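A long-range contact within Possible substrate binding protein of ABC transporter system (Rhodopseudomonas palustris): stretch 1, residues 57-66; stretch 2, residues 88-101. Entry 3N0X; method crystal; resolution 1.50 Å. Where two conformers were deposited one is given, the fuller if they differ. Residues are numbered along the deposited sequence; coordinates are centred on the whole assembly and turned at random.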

# COMPACT_ATOMS: atom_id res chain seq x y z
N LYS A 57 -8.65 12.75 -11.77
CA LYS A 57 -10.02 12.78 -12.28
C LYS A 57 -10.24 11.56 -13.17
O LYS A 57 -9.56 11.37 -14.18
CB LYS A 57 -10.28 14.08 -13.06
CG LYS A 57 -10.28 15.33 -12.18
CD LYS A 57 -10.58 16.58 -12.99
CE LYS A 57 -10.66 17.83 -12.11
NZ LYS A 57 -10.77 19.09 -12.91
N PRO A 58 -11.21 10.70 -12.81
CA PRO A 58 -11.35 9.44 -13.56
C PRO A 58 -11.55 9.57 -15.05
O PRO A 58 -10.95 8.81 -15.81
CB PRO A 58 -12.57 8.79 -12.89
CG PRO A 58 -12.49 9.24 -11.52
CD PRO A 58 -12.03 10.68 -11.58
N ASP A 59 -12.36 10.54 -15.51
CA ASP A 59 -12.59 10.68 -16.95
C ASP A 59 -11.30 11.09 -17.69
O ASP A 59 -11.05 10.67 -18.81
CB ASP A 59 -13.72 11.70 -17.24
CG ASP A 59 -15.12 11.12 -16.94
OD1 ASP A 59 -15.25 9.89 -16.71
OD2 ASP A 59 -16.10 11.92 -16.96
N LEU A 60 -10.50 11.93 -17.05
CA LEU A 60 -9.24 12.33 -17.63
C LEU A 60 -8.27 11.15 -17.63
O LEU A 60 -7.47 11.01 -18.56
CB LEU A 60 -8.64 13.54 -16.90
CG LEU A 60 -9.36 14.89 -16.95
CD1 LEU A 60 -8.40 15.97 -16.35
CD2 LEU A 60 -9.80 15.25 -18.36
N SER A 61 -8.33 10.32 -16.59
CA SER A 61 -7.44 9.17 -16.50
C SER A 61 -7.69 8.18 -17.64
O SER A 61 -6.75 7.73 -18.32
CB SER A 61 -7.60 8.48 -15.15
OG SER A 61 -6.43 7.75 -14.81
N LYS A 62 -8.97 7.88 -17.90
CA LYS A 62 -9.37 6.95 -18.97
C LYS A 62 -8.86 7.43 -20.30
O LYS A 62 -8.38 6.66 -21.13
CB LYS A 62 -10.90 6.82 -19.03
CG LYS A 62 -11.50 6.01 -17.90
CD LYS A 62 -12.94 5.62 -18.21
CE LYS A 62 -13.00 4.68 -19.41
N ALA A 63 -9.00 8.75 -20.53
CA ALA A 63 -8.54 9.36 -21.78
C ALA A 63 -7.01 9.36 -21.91
O ALA A 63 -6.45 9.04 -22.99
CB ALA A 63 -9.12 10.79 -21.95
N ALA A 64 -6.32 9.70 -20.82
CA ALA A 64 -4.84 9.70 -20.81
C ALA A 64 -4.28 8.32 -21.09
O ALA A 64 -3.33 8.16 -21.84
CB ALA A 64 -4.31 10.19 -19.47
N LEU A 65 -4.89 7.31 -20.50
CA LEU A 65 -4.38 5.95 -20.67
C LEU A 65 -4.60 5.45 -22.10
O LEU A 65 -3.73 4.82 -22.67
CB LEU A 65 -4.99 4.98 -19.66
CG LEU A 65 -4.53 3.53 -19.74
CD1 LEU A 65 -2.99 3.42 -19.59
CD2 LEU A 65 -5.25 2.63 -18.70
N ALA A 66 -5.79 5.72 -22.64
CA ALA A 66 -6.06 5.39 -24.02
C ALA A 66 -5.07 6.07 -24.95
O ALA A 66 -4.51 5.47 -25.85
CB ALA A 66 -7.51 5.77 -24.39
N ALA A 88 -11.57 3.28 -13.04
CA ALA A 88 -12.10 3.73 -14.31
C ALA A 88 -11.22 3.31 -15.47
O ALA A 88 -11.71 3.12 -16.59
CB ALA A 88 -12.26 5.27 -14.34
N ASP A 89 -9.93 3.20 -15.21
CA ASP A 89 -8.96 2.86 -16.24
C ASP A 89 -8.91 1.37 -16.61
O ASP A 89 -8.40 1.04 -17.67
CB ASP A 89 -7.56 3.27 -15.83
CG ASP A 89 -7.36 4.75 -15.76
OD1 ASP A 89 -8.20 5.50 -16.30
OD2 ASP A 89 -6.38 5.16 -15.07
N LEU A 90 -9.38 0.49 -15.73
CA LEU A 90 -9.17 -0.94 -15.97
C LEU A 90 -9.74 -1.40 -17.34
O LEU A 90 -9.07 -2.12 -18.07
CB LEU A 90 -9.71 -1.80 -14.83
CG LEU A 90 -9.27 -1.37 -13.43
CD1 LEU A 90 -9.88 -2.35 -12.40
CD2 LEU A 90 -7.77 -1.29 -13.26
N PRO A 91 -10.97 -0.97 -17.70
CA PRO A 91 -11.52 -1.41 -18.99
C PRO A 91 -10.74 -0.90 -20.20
O PRO A 91 -10.81 -1.51 -21.27
CB PRO A 91 -12.95 -0.81 -18.99
CG PRO A 91 -13.23 -0.54 -17.60
CD PRO A 91 -11.97 -0.27 -16.89
N VAL A 92 -10.00 0.20 -20.03
CA VAL A 92 -9.16 0.73 -21.11
C VAL A 92 -8.01 -0.22 -21.45
O VAL A 92 -7.66 -0.42 -22.61
CB VAL A 92 -8.63 2.14 -20.75
CG1 VAL A 92 -7.78 2.69 -21.88
CG2 VAL A 92 -9.82 3.06 -20.43
N ALA A 93 -7.43 -0.82 -20.42
CA ALA A 93 -6.41 -1.83 -20.64
C ALA A 93 -6.95 -2.99 -21.46
O ALA A 93 -6.34 -3.42 -22.43
CB ALA A 93 -5.83 -2.33 -19.29
N GLU A 94 -8.14 -3.47 -21.09
CA GLU A 94 -8.76 -4.57 -21.81
C GLU A 94 -9.09 -4.16 -23.25
O GLU A 94 -8.85 -4.94 -24.18
CB GLU A 94 -10.02 -5.09 -21.09
CG GLU A 94 -10.72 -6.22 -21.84
CD GLU A 94 -11.93 -6.79 -21.09
OE1 GLU A 94 -11.82 -7.10 -19.90
OE2 GLU A 94 -12.99 -6.99 -21.71
N GLU A 95 -9.64 -2.96 -23.44
CA GLU A 95 -10.02 -2.50 -24.80
C GLU A 95 -8.82 -2.46 -25.75
O GLU A 95 -8.93 -2.82 -26.91
CB GLU A 95 -10.71 -1.13 -24.73
CG GLU A 95 -11.07 -0.50 -26.10
N ASN A 96 -7.68 -1.99 -25.23
CA ASN A 96 -6.46 -1.88 -26.01
C ASN A 96 -5.55 -3.10 -26.00
O ASN A 96 -4.54 -3.11 -26.69
CB ASN A 96 -5.70 -0.66 -25.50
CG ASN A 96 -6.41 0.61 -25.88
OD1 ASN A 96 -6.31 1.04 -27.04
ND2 ASN A 96 -7.19 1.17 -24.96
N LYS A 97 -5.93 -4.13 -25.23
CA LYS A 97 -5.16 -5.36 -25.08
C LYS A 97 -3.71 -5.05 -24.69
O LYS A 97 -2.77 -5.56 -25.28
CB LYS A 97 -5.24 -6.26 -26.31
CG LYS A 97 -6.64 -6.78 -26.60
CD LYS A 97 -6.65 -7.73 -27.78
CE LYS A 97 -8.05 -8.27 -28.06
NZ LYS A 97 -7.99 -9.25 -29.19
N LYS A 98 -3.58 -4.22 -23.66
CA LYS A 98 -2.29 -3.84 -23.11
C LYS A 98 -2.36 -3.91 -21.58
O LYS A 98 -3.41 -3.71 -20.98
CB LYS A 98 -1.85 -2.46 -23.64
CG LYS A 98 -1.37 -2.49 -25.11
CD LYS A 98 -0.69 -1.18 -25.52
CE LYS A 98 -0.10 -1.21 -26.94
NZ LYS A 98 0.28 0.13 -27.48
N ILE A 99 -1.23 -4.21 -20.96
CA ILE A 99 -1.17 -4.35 -19.52
C ILE A 99 -1.18 -2.99 -18.82
O ILE A 99 -0.54 -2.04 -19.27
CB ILE A 99 0.06 -5.18 -19.13
CG1 ILE A 99 -0.18 -6.66 -19.53
CG2 ILE A 99 0.35 -5.06 -17.62
CD1 ILE A 99 1.09 -7.43 -19.56
N LEU A 100 -1.87 -2.95 -17.68
CA LEU A 100 -1.78 -1.85 -16.73
C LEU A 100 -1.30 -2.45 -15.41
O LEU A 100 -1.93 -3.35 -14.86
CB LEU A 100 -3.14 -1.21 -16.55
CG LEU A 100 -3.21 -0.11 -15.47
CD1 LEU A 100 -2.31 1.09 -15.77
CD2 LEU A 100 -4.64 0.34 -15.27
N ILE A 101 -0.17 -1.95 -14.92
CA ILE A 101 0.36 -2.31 -13.60
C ILE A 101 -0.14 -1.24 -12.66
O ILE A 101 0.19 -0.05 -12.79
CB ILE A 101 1.90 -2.38 -13.56
CG1 ILE A 101 2.42 -3.55 -14.44
CG2 ILE A 101 2.36 -2.53 -12.10
CD1 ILE A 101 3.93 -3.48 -14.69

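Both stretches are mainly helical. Helix 58-66 starts just after Lys-57, which occupies the N-cap position. The second helix enters from earlier in the chain. The two run in nearly the same direction, 20° apart, and their axes approach to 8.6 Å. The backbones come nearest at Lys-62 and Asp-89, whose CA atoms are 4.9 Å apart.

The second helix is kinked. Pro-91 has no amide hydrogen to give to the preceding turn. Val-92 N bonds instead to Asp-89 O at 3.0 Å, a shorter span than the usual helical one. After the helix, Lys-97 has positive phi in a Schellman motif, with Lys-98 N bonded to Ala-93 O at 3.1 Å. The chain then passes into a strand that includes Leu-100.

Asp-89 is the polar centre of the contact. Its CA-to-CB bond points sideways, but the carboxylate comes nearer to the first helix. Ser-61 OG and Asp-89 OD2 are hydrogen-bonded at 2.6 Å. Lys-62 N lies 3.0 Å from Asp-89 OD1, but the angle is too poor for a hydrogen bond. Lys-62 N bonds within its own helix, to Pro-58 O at 3.0 Å.

Apolar contacts extend along the helices from this point. Toward the start of helix 58-66, Pro-58 CB meets Ala-88 CB at 3.8 Å. The aliphatic part of Lys-62 lies along the second helix, with CG 3.2 Å from Ala-88 O and CE 3.7 Å from Val-92 CG2. Its NZ is not modelled.

Further along, Leu-65 points toward the second stretch and is buried. Its CG is 4.0 Å from Val-92 CG1, and its CD2 is 4.2 Å from Leu-100 CD2, so it touches both helix and strand. Val-92 CG1 also packs 4.0 Å from Ala-66 CB. Asn-96 ND2 bonds back to Val-92 O at 2.9 Å.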